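Local coordinates for chitin binding protein (Tectaria macrodonta, PDB 6IF7) that binds copper and is possibly a lytic polysaccharide monooxygenase of family AA10, a chitin-binding, insecticidal fern protein, at residues H1-E5 / D41-V45; A102-F107 / S144-T148; Y110-Y116 / K155-I161. All blocks are in the same frame, centred on the assembly; numbering follows the deposited sequence.

Interaction 1: residues H1-E5 / D41-V45; sequences HGSME and DWNEV. With CU (copper (II) ion), chain C.
The first residues of the mature chain, His1-Glu5, enter an extended strand beside Asp41-Val45, whose type I turn is closed by Glu44 N to Asp41 O (3.2 Å). Gly2 CA and Asn43 CA approach to 4.1 Å, and Gly2 N donates to Asn43 O (3.0 Å). The nearly extended Gly2 backbone (phi 160°) suits a residue without CB. One water bonds to Gly2 O and Trp42 O (both 2.7 Å) and Val45 N (2.9 Å). Trp42, chi1 p, turns the edge of its indole to the strand, CZ3 3.7 Å from Ser3 N. Asn43, also p, sets ND2 3.7 Å from His1 CB and bonds to Thr100. His1 (chi1 m, chi2 51°) chelates copper through N and ND1, both at 2.1 Å; His103 completes the histidine brace characteristic of these monooxygenases. Glu44, extended with chi1 and chi2 t, reaches the imidazole edge so that OE2 accepts from His1 NE2 (2.7 Å). This His-carboxylate bond implies that NE2 carries the proton, while ND1 gives copper its lone pair.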
loop_
_atom_site.group_PDB
_atom_site.type_symbol
_atom_site.label_atom_id
_atom_site.label_comp_id
_atom_site.label_asym_id
_atom_site.label_seq_id
_atom_site.Cartn_x
_atom_site.Cartn_y
_atom_site.Cartn_z
ATOM N N HIS A 1 2.034 -6.920 -11.964
ATOM C CA HIS A 1 2.833 -7.167 -10.734
ATOM C C HIS A 1 3.607 -5.917 -10.303
ATOM O O HIS A 1 4.188 -5.202 -11.128
ATOM C CB HIS A 1 3.762 -8.388 -10.903
ATOM C CG HIS A 1 3.056 -9.700 -10.746
ATOM N ND1 HIS A 1 1.901 -10.014 -11.438
ATOM C CD2 HIS A 1 3.319 -10.765 -9.950
ATOM C CE1 HIS A 1 1.495 -11.221 -11.085
ATOM N NE2 HIS A 1 2.337 -11.696 -10.180
ATOM N N GLY A 2 3.589 -5.663 -8.993
ATOM C CA GLY A 2 4.235 -4.482 -8.418
ATOM C C GLY A 2 3.706 -4.129 -7.050
ATOM O O GLY A 2 2.959 -4.885 -6.446
ATOM N N SER A 3 4.114 -2.965 -6.580
ATOM C CA SER A 3 3.645 -2.383 -5.333
ATOM C C SER A 3 4.057 -0.891 -5.369
ATOM O O SER A 3 4.719 -0.461 -6.330
ATOM C CB SER A 3 4.288 -3.080 -4.124
ATOM O OG SER A 3 3.577 -2.810 -2.922
ATOM N N MET A 4 3.686 -0.137 -4.328
ATOM C CA MET A 4 4.087 1.262 -4.189
ATOM C C MET A 4 5.556 1.393 -3.865
ATOM O O MET A 4 6.109 0.677 -3.008
ATOM C CB MET A 4 3.263 2.018 -3.132
ATOM C CG MET A 4 1.912 2.485 -3.634
ATOM S SD MET A 4 2.005 3.788 -4.911
ATOM C CE MET A 4 2.383 5.201 -3.891
ATOM N N GLU A 5 6.167 2.323 -4.591
ATOM C CA GLU A 5 7.578 2.647 -4.479
ATOM C C GLU A 5 7.790 3.946 -3.713
ATOM O O GLU A 5 8.730 4.042 -2.934
ATOM C CB GLU A 5 8.211 2.772 -5.868
ATOM C CG GLU A 5 9.706 3.063 -5.843
ATOM C CD GLU A 5 10.294 3.185 -7.229
ATOM O OE1 GLU A 5 11.312 2.540 -7.459
ATOM O OE2 GLU A 5 9.737 3.906 -8.090
ATOM N N ASP A 41 7.986 -12.459 -2.813
ATOM C CA ASP A 41 6.790 -12.208 -3.637
ATOM C C ASP A 41 6.088 -10.886 -3.283
ATOM O O ASP A 41 4.839 -10.815 -3.262
ATOM C CB ASP A 41 5.779 -13.356 -3.484
ATOM C CG ASP A 41 6.382 -14.728 -3.747
ATOM O OD1 ASP A 41 7.467 -14.804 -4.358
ATOM O OD2 ASP A 41 5.765 -15.720 -3.324
ATOM N N TRP A 42 6.877 -9.828 -3.046
ATOM C CA TRP A 42 6.339 -8.503 -2.644
ATOM C C TRP A 42 5.429 -7.892 -3.718
ATOM O O TRP A 42 4.562 -7.041 -3.422
ATOM C CB TRP A 42 7.468 -7.513 -2.282
ATOM C CG TRP A 42 8.398 -7.260 -3.420
ATOM C CD1 TRP A 42 9.540 -7.935 -3.697
ATOM C CD2 TRP A 42 8.229 -6.307 -4.468
ATOM N NE1 TRP A 42 10.123 -7.444 -4.844
ATOM C CE2 TRP A 42 9.331 -6.445 -5.342
ATOM C CE3 TRP A 42 7.271 -5.330 -4.746
ATOM C CZ2 TRP A 42 9.492 -5.651 -6.472
ATOM C CZ3 TRP A 42 7.447 -4.518 -5.874
ATOM C CH2 TRP A 42 8.537 -4.687 -6.715
ATOM N N ASN A 43 5.628 -8.329 -4.957
ATOM C CA ASN A 43 4.899 -7.781 -6.099
ATOM C C ASN A 43 3.550 -8.443 -6.381
ATOM O O ASN A 43 2.900 -8.127 -7.386
ATOM C CB ASN A 43 5.796 -7.830 -7.354
ATOM C CG ASN A 43 6.182 -9.250 -7.756
ATOM O OD1 ASN A 43 5.950 -10.208 -7.024
ATOM N ND2 ASN A 43 6.789 -9.380 -8.925
ATOM N N GLU A 44 3.132 -9.357 -5.507
ATOM C CA GLU A 44 1.956 -10.155 -5.756
ATOM C C GLU A 44 1.040 -10.200 -4.530
ATOM O O GLU A 44 0.545 -11.264 -4.149
ATOM C CB GLU A 44 2.363 -11.567 -6.237
ATOM C CG GLU A 44 1.255 -12.272 -6.997
ATOM C CD GLU A 44 1.635 -13.656 -7.469
ATOM O OE1 GLU A 44 1.754 -14.558 -6.633
ATOM O OE2 GLU A 44 1.793 -13.838 -8.682
ATOM N N VAL A 45 0.783 -9.037 -3.934
ATOM C CA VAL A 45 -0.323 -8.898 -2.974
ATOM C C VAL A 45 -1.605 -8.679 -3.795
ATOM O O VAL A 45 -2.146 -7.579 -3.895
ATOM C CB VAL A 45 -0.072 -7.788 -1.937
ATOM C CG1 VAL A 45 -1.178 -7.772 -0.902
ATOM C CG2 VAL A 45 1.297 -7.987 -1.275
HETATM CU CU CU C . 1.154 -8.626 -12.808
HETATM O O HOH W 1 2.171 -6.506 -4.445
#

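Interaction 2: residues A102-F107 / S144-T148; sequences AHLGFF and SYQIT. With CU (copper (II) ion), chain C; NAG (2-acetamido-2-deoxy-beta-D-glucopyranose), chain B; NAG (2-acetamido-2-deoxy-beta-D-glucopyranose), chain D.
Ala102-His103-Leu104 is an extended loop leading into the strand at Gly105-Phe107, while Ser144-Ile147 is a strand of the other sheet. The two segments pack across the interior of the immunoglobulin-like beta sandwich of this family, with no backbone pairing: the CA atoms of Ala102 and Tyr145 are 8.6 Å apart, those of Phe107 and Ile147 9.1 Å. Phe107, Tyr145 and Ile147 (all chi1 m) point into the gap, where flat rings and a branched chain fill space well. The edge of Phe107 meets the face of Tyr145 in a T-shaped pair, centroids 5.2 Å apart and planes at 62°, with Phe107 CZ 3.5 Å from Tyr145 CD2. Ile147 CD1 lies over a Phe107 face, 4.1 Å from CG. On the alternate side of its strand, Phe106 (chi1 p) packs against the glycan, CE1 3.9 Å from C1 of the chain B NAG. His103, which binds copper through NE2 (NE2-CU 2.1 Å), also meets Tyr145: His103 N donates to Tyr145 OH at 3.1 Å.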
loop_
_atom_site.group_PDB
_atom_site.type_symbol
_atom_site.label_atom_id
_atom_site.label_comp_id
_atom_site.label_asym_id
_atom_site.label_seq_id
_atom_site.Cartn_x
_atom_site.Cartn_y
_atom_site.Cartn_z
ATOM N N ALA A 102 4.086 -4.326 -16.088
ATOM C CA ALA A 102 3.057 -3.300 -16.289
ATOM C C ALA A 102 1.758 -3.968 -16.715
ATOM O O ALA A 102 1.784 -5.063 -17.276
ATOM C CB ALA A 102 3.503 -2.295 -17.335
ATOM N N HIS A 103 0.629 -3.324 -16.424
ATOM C CA HIS A 103 -0.685 -3.821 -16.854
ATOM C C HIS A 103 -1.569 -2.670 -17.264
ATOM O O HIS A 103 -1.339 -1.533 -16.863
ATOM C CB HIS A 103 -1.430 -4.620 -15.765
ATOM C CG HIS A 103 -0.753 -5.892 -15.362
ATOM N ND1 HIS A 103 -0.208 -6.768 -16.272
ATOM C CD2 HIS A 103 -0.538 -6.435 -14.140
ATOM C CE1 HIS A 103 0.323 -7.791 -15.629
ATOM N NE2 HIS A 103 0.138 -7.614 -14.333
ATOM N N LEU A 104 -2.595 -2.998 -18.051
ATOM C CA LEU A 104 -3.714 -2.107 -18.295
ATOM C C LEU A 104 -4.524 -2.077 -17.015
ATOM O O LEU A 104 -5.053 -3.109 -16.592
ATOM C CB LEU A 104 -4.589 -2.605 -19.441
ATOM C CG LEU A 104 -3.900 -2.647 -20.798
ATOM C CD1 LEU A 104 -4.700 -3.514 -21.772
ATOM C CD2 LEU A 104 -3.700 -1.229 -21.318
ATOM N N GLY A 105 -4.615 -0.905 -16.393
ATOM C CA GLY A 105 -5.392 -0.770 -15.158
ATOM C C GLY A 105 -5.405 0.648 -14.625
ATOM O O GLY A 105 -4.803 1.550 -15.199
ATOM N N PHE A 106 -6.108 0.828 -13.517
ATOM C CA PHE A 106 -6.185 2.131 -12.848
ATOM C C PHE A 106 -5.858 2.003 -11.376
ATOM O O PHE A 106 -6.069 0.949 -10.769
ATOM C CB PHE A 106 -7.565 2.785 -13.042
ATOM C CG PHE A 106 -8.721 2.020 -12.443
ATOM C CD1 PHE A 106 -9.105 2.217 -11.110
ATOM C CD2 PHE A 106 -9.491 1.170 -13.232
ATOM C CE1 PHE A 106 -10.195 1.543 -10.578
ATOM C CE2 PHE A 106 -10.596 0.497 -12.700
ATOM C CZ PHE A 106 -10.944 0.678 -11.371
ATOM N N PHE A 107 -5.356 3.093 -10.822
ATOM C CA PHE A 107 -4.922 3.148 -9.447
ATOM C C PHE A 107 -5.810 4.084 -8.653
ATOM O O PHE A 107 -5.879 5.280 -8.970
ATOM C CB PHE A 107 -3.490 3.684 -9.356
ATOM C CG PHE A 107 -2.468 2.828 -10.045
ATOM C CD1 PHE A 107 -2.238 2.947 -11.411
ATOM C CD2 PHE A 107 -1.700 1.909 -9.319
ATOM C CE1 PHE A 107 -1.270 2.162 -12.045
ATOM C CE2 PHE A 107 -0.748 1.123 -9.951
ATOM C CZ PHE A 107 -0.529 1.252 -11.307
ATOM N N SER A 144 8.756 2.254 -13.329
ATOM C CA SER A 144 7.780 2.784 -12.368
ATOM C C SER A 144 6.744 3.715 -13.010
ATOM O O SER A 144 7.070 4.587 -13.829
ATOM C CB SER A 144 8.474 3.537 -11.251
ATOM O OG SER A 144 9.048 2.637 -10.353
ATOM N N TYR A 145 5.492 3.530 -12.590
ATOM C CA TYR A 145 4.424 4.458 -12.900
ATOM C C TYR A 145 4.625 5.737 -12.084
ATOM O O TYR A 145 4.839 5.673 -10.884
ATOM C CB TYR A 145 3.067 3.845 -12.574
ATOM C CG TYR A 145 2.620 2.735 -13.492
ATOM C CD1 TYR A 145 2.246 3.000 -14.817
ATOM C CD2 TYR A 145 2.509 1.415 -13.023
ATOM C CE1 TYR A 145 1.788 1.985 -15.648
ATOM C CE2 TYR A 145 2.055 0.391 -13.847
ATOM C CZ TYR A 145 1.701 0.677 -15.152
ATOM O OH TYR A 145 1.259 -0.353 -15.935
ATOM N N GLN A 146 4.605 6.878 -12.766
ATOM C CA GLN A 146 4.643 8.205 -12.153
ATOM C C GLN A 146 3.217 8.733 -12.076
ATOM O O GLN A 146 2.501 8.777 -13.074
ATOM C CB GLN A 146 5.490 9.169 -13.004
ATOM C CG GLN A 146 6.871 8.627 -13.324
ATOM C CD GLN A 146 7.854 9.680 -13.753
ATOM O OE1 GLN A 146 7.491 10.708 -14.323
ATOM N NE2 GLN A 146 9.121 9.423 -13.497
ATOM N N ILE A 147 2.817 9.152 -10.885
ATOM C CA ILE A 147 1.441 9.545 -10.592
ATOM C C ILE A 147 1.461 10.929 -9.917
ATOM O O ILE A 147 2.274 11.189 -9.015
ATOM C CB ILE A 147 0.763 8.448 -9.713
ATOM C CG1 ILE A 147 0.584 7.157 -10.558
ATOM C CG2 ILE A 147 -0.555 8.925 -9.095
ATOM C CD1 ILE A 147 0.243 5.925 -9.772
ATOM N N THR A 148 0.542 11.789 -10.347
ATOM C CA THR A 148 0.411 13.147 -9.800
ATOM C C THR A 148 -0.946 13.340 -9.139
ATOM O O THR A 148 -1.992 12.907 -9.659
ATOM C CB THR A 148 0.568 14.202 -10.906
ATOM O OG1 THR A 148 -0.294 13.860 -12.003
ATOM C CG2 THR A 148 2.021 14.278 -11.367
HETATM CU CU CU C . 1.154 -8.626 -12.808
HETATM C C1 NAG B . -11.722 5.117 -10.651
HETATM C C2 NAG B . -13.141 4.826 -10.171
HETATM C C3 NAG B . -13.625 3.579 -10.855
HETATM C C4 NAG B . -13.599 3.760 -12.356
HETATM C C5 NAG B . -12.185 4.085 -12.806
HETATM C C6 NAG B . -12.172 4.409 -14.287
HETATM C C7 NAG B . -13.795 5.398 -7.900
HETATM C C8 NAG B . -13.748 4.985 -6.463
HETATM N N2 NAG B . -13.183 4.589 -8.736
HETATM O O3 NAG B . -14.970 3.305 -10.426
HETATM O O4 NAG B . -14.061 2.553 -12.960
HETATM O O5 NAG B . -11.714 5.214 -12.085
HETATM O O6 NAG B . -10.839 4.770 -14.651
HETATM O O7 NAG B . -14.364 6.391 -8.275
HETATM C C1 NAG D . -15.074 2.755 -13.943
HETATM C C2 NAG D . -15.307 1.444 -14.691
HETATM C C3 NAG D . -16.409 1.609 -15.722
HETATM C C4 NAG D . -17.637 2.278 -15.121
HETATM C C5 NAG D . -17.283 3.531 -14.332
HETATM C C6 NAG D . -18.579 4.117 -13.778
HETATM C C7 NAG D . -13.576 -0.261 -15.065
HETATM C C8 NAG D . -12.428 -0.710 -15.910
HETATM N N2 NAG D . -14.115 0.939 -15.357
HETATM O O3 NAG D . -16.789 0.311 -16.136
HETATM O O4 NAG D . -18.554 2.634 -16.150
HETATM O O5 NAG D . -16.305 3.162 -13.341
HETATM O O6 NAG D . -18.309 4.995 -12.710
HETATM O O7 NAG D . -13.985 -0.996 -14.183
#

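Interaction 3: residues Y110-Y116 / K155-I161; sequences YVTREGY and KSGSHLI
This contact is the end of an antiparallel strand pair, strands 105-111 and 159-167 of the mixed sheet, extended by side-chain hydrogen bonds and a salt bridge where the chains leave the sheet. Val111 and Ile161 form a non-hydrogen-bonded pair, CA atoms 4.6 Å apart and both side chains on one face, Val111 CG2 4.1 Å from Ile161 CG1; such beta-branched residues suit extended chains. Next, Thr112 N donates to Leu160 O (3.0 Å). The return bond is made by a side chain: Leu160 N donates to Thr112 OG1 (3.0 Å). With chi1 p, Thr112 also puts OG1 2.7 Å from His159 ND1 in a second hydrogen bond. A small hydroxyl able to give and accept suits this junction.

Beyond it, Arg113-Tyr116 is a type II turn, with Tyr116 N bonded to Arg113 O (3.1 Å) and Gly115 at the positive phi (79°) glycine readily adopts. Lys155 curls back (chi3 and chi4 p), so that NZ donates to Thr112 O and forms a salt bridge with Glu114 OE1, both at 2.8 Å; its CE lies 3.8 Å from Val111 CG2. Tyr116 (chi1 t) lays its ring along the partner segment: CD2 is 3.4 Å from Ser158 O, and CZ 4.3 Å from Leu160 CB. Gly157 (phi 84°, psi -166°) adopts a conformation that would jam a CB against the preceding carbonyl, and the chain turns a corner at Ser158. What results is a pairing of neighbouring inner strands, closed off by side chains, in the AA10 beta sandwich, away from the copper site.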
loop_
_atom_site.group_PDB
_atom_site.type_symbol
_atom_site.label_atom_id
_atom_site.label_comp_id
_atom_site.label_asym_id
_atom_site.label_seq_id
_atom_site.Cartn_x
_atom_site.Cartn_y
_atom_site.Cartn_z
ATOM N N TYR A 110 -6.215 5.990 -1.518
ATOM C CA TYR A 110 -6.977 6.380 -0.340
ATOM C C TYR A 110 -6.008 6.754 0.749
ATOM O O TYR A 110 -4.917 6.178 0.831
ATOM C CB TYR A 110 -7.846 5.224 0.158
ATOM C CG TYR A 110 -8.896 4.790 -0.851
ATOM C CD1 TYR A 110 -8.569 3.884 -1.882
ATOM C CD2 TYR A 110 -10.214 5.296 -0.806
ATOM C CE1 TYR A 110 -9.517 3.485 -2.813
ATOM C CE2 TYR A 110 -11.169 4.887 -1.733
ATOM C CZ TYR A 110 -10.814 3.981 -2.738
ATOM O OH TYR A 110 -11.723 3.552 -3.673
ATOM N N VAL A 111 -6.411 7.706 1.586
ATOM C CA VAL A 111 -5.710 8.007 2.835
ATOM C C VAL A 111 -6.603 7.723 4.048
ATOM O O VAL A 111 -7.840 7.826 3.979
ATOM C CB VAL A 111 -5.219 9.480 2.878
ATOM C CG1 VAL A 111 -6.351 10.450 3.224
ATOM C CG2 VAL A 111 -4.067 9.622 3.858
ATOM N N THR A 112 -5.951 7.391 5.159
ATOM C CA THR A 112 -6.617 7.229 6.446
ATOM C C THR A 112 -7.263 8.542 6.910
ATOM O O THR A 112 -6.711 9.626 6.704
ATOM C CB THR A 112 -5.635 6.753 7.540
ATOM O OG1 THR A 112 -4.400 7.482 7.425
ATOM C CG2 THR A 112 -5.347 5.280 7.397
ATOM N N ARG A 113 -8.432 8.420 7.532
ATOM C CA ARG A 113 -9.153 9.564 8.097
ATOM C C ARG A 113 -8.431 10.147 9.333
ATOM O O ARG A 113 -7.594 9.493 9.966
ATOM C CB ARG A 113 -10.540 9.127 8.557
ATOM C CG ARG A 113 -11.502 8.673 7.484
ATOM C CD ARG A 113 -12.519 7.736 8.128
ATOM N NE ARG A 113 -13.544 7.232 7.218
ATOM C CZ ARG A 113 -14.580 7.934 6.755
ATOM N NH1 ARG A 113 -14.758 9.207 7.096
ATOM N NH2 ARG A 113 -15.449 7.366 5.922
ATOM N N GLU A 114 -8.799 11.374 9.701
ATOM C CA GLU A 114 -8.241 12.005 10.902
ATOM C C GLU A 114 -8.555 11.138 12.103
ATOM O O GLU A 114 -9.615 10.506 12.156
ATOM C CB GLU A 114 -8.797 13.419 11.094
ATOM C CG GLU A 114 -8.328 14.430 10.031
ATOM C CD GLU A 114 -6.818 14.660 10.003
ATOM O OE1 GLU A 114 -6.065 13.887 9.366
ATOM O OE2 GLU A 114 -6.370 15.640 10.611
ATOM N N GLY A 115 -7.610 11.045 13.033
ATOM C CA GLY A 115 -7.795 10.192 14.198
ATOM C C GLY A 115 -7.568 8.711 13.959
ATOM O O GLY A 115 -7.939 7.889 14.784
ATOM N N TYR A 116 -6.958 8.366 12.828
ATOM C CA TYR A 116 -6.352 7.042 12.621
ATOM C C TYR A 116 -5.328 6.706 13.709
ATOM O O TYR A 116 -4.529 7.557 14.099
ATOM C CB TYR A 116 -5.675 7.008 11.244
ATOM C CG TYR A 116 -4.749 5.843 11.006
ATOM C CD1 TYR A 116 -5.241 4.535 10.934
ATOM C CD2 TYR A 116 -3.384 6.048 10.857
ATOM C CE1 TYR A 116 -4.378 3.465 10.706
ATOM C CE2 TYR A 116 -2.516 4.992 10.620
ATOM C CZ TYR A 116 -3.019 3.708 10.550
ATOM O OH TYR A 116 -2.165 2.681 10.332
ATOM N N LYS A 155 -3.964 17.555 7.397
ATOM C CA LYS A 155 -3.458 16.331 8.005
ATOM C C LYS A 155 -2.080 16.547 8.592
ATOM O O LYS A 155 -1.329 17.320 8.081
ATOM C CB LYS A 155 -3.374 15.247 6.945
ATOM C CG LYS A 155 -4.692 15.001 6.226
ATOM C CD LYS A 155 -4.654 13.706 5.425
ATOM C CE LYS A 155 -4.718 12.457 6.306
ATOM N NZ LYS A 155 -6.003 12.311 7.036
ATOM N N SER A 156 -1.770 15.837 9.664
ATOM C CA SER A 156 -0.409 15.750 10.197
ATOM C C SER A 156 -0.216 14.425 10.944
ATOM O O SER A 156 -1.178 13.801 11.375
ATOM C CB SER A 156 -0.131 16.930 11.115
ATOM O OG SER A 156 -1.094 16.952 12.139
ATOM N N GLY A 157 1.022 13.977 11.065
ATOM C CA GLY A 157 1.298 12.767 11.816
ATOM C C GLY A 157 1.125 11.457 11.045
ATOM O O GLY A 157 1.002 11.433 9.823
ATOM N N SER A 158 1.102 10.365 11.804
ATOM C CA SER A 158 1.161 9.019 11.258
ATOM C C SER A 158 -0.146 8.640 10.582
ATOM O O SER A 158 -1.176 8.592 11.222
ATOM C CB SER A 158 1.461 8.001 12.359
ATOM O OG SER A 158 2.721 8.278 12.924
ATOM N N HIS A 159 -0.069 8.383 9.284
ATOM C CA HIS A 159 -1.200 7.981 8.483
ATOM C C HIS A 159 -0.772 6.853 7.551
ATOM O O HIS A 159 0.389 6.426 7.573
ATOM C CB HIS A 159 -1.742 9.185 7.724
ATOM C CG HIS A 159 -2.591 10.060 8.578
ATOM N ND1 HIS A 159 -3.904 9.760 8.877
ATOM C CD2 HIS A 159 -2.301 11.194 9.251
ATOM C CE1 HIS A 159 -4.388 10.680 9.688
ATOM N NE2 HIS A 159 -3.438 11.563 9.924
ATOM N N LEU A 160 -1.726 6.366 6.765
ATOM C CA LEU A 160 -1.465 5.329 5.807
ATOM C C LEU A 160 -2.130 5.701 4.492
ATOM O O LEU A 160 -3.236 6.259 4.466
ATOM C CB LEU A 160 -1.954 3.988 6.379
ATOM C CG LEU A 160 -1.841 2.736 5.521
ATOM C CD1 LEU A 160 -1.540 1.543 6.401
ATOM C CD2 LEU A 160 -3.108 2.469 4.706
ATOM N N ILE A 161 -1.434 5.380 3.407
ATOM C CA ILE A 161 -1.977 5.463 2.080
ATOM C C ILE A 161 -2.194 4.040 1.549
ATOM O O ILE A 161 -1.276 3.207 1.560
ATOM C CB ILE A 161 -1.060 6.295 1.197
ATOM C CG1 ILE A 161 -1.119 7.745 1.702
ATOM C CG2 ILE A 161 -1.467 6.187 -0.263
ATOM C CD1 ILE A 161 -0.140 8.667 1.046
#

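From the N terminus, interaction 1 closes first: a mostly helical excursion of 35 residues returns to the opening strand beside His1. It is complete before the other two begin. Interactions 2 and 3 then cross, their segments alternating along the chain as 102-107, 110-116, 144-148 and 155-161. Both start from strand 105-111, one at each end. Interaction 2 joins it across the sandwich to the four-stranded sheet, which also contains strand 2-6, whereas interaction 3 ties it to its neighbour 159-167 within the mixed sheet. Interactions 1 and 2 meet at the copper, through His1 and His103, and again where Glu5 reaches Ser144. Interaction 3 lies about 22 Å from interaction 1, centre to centre.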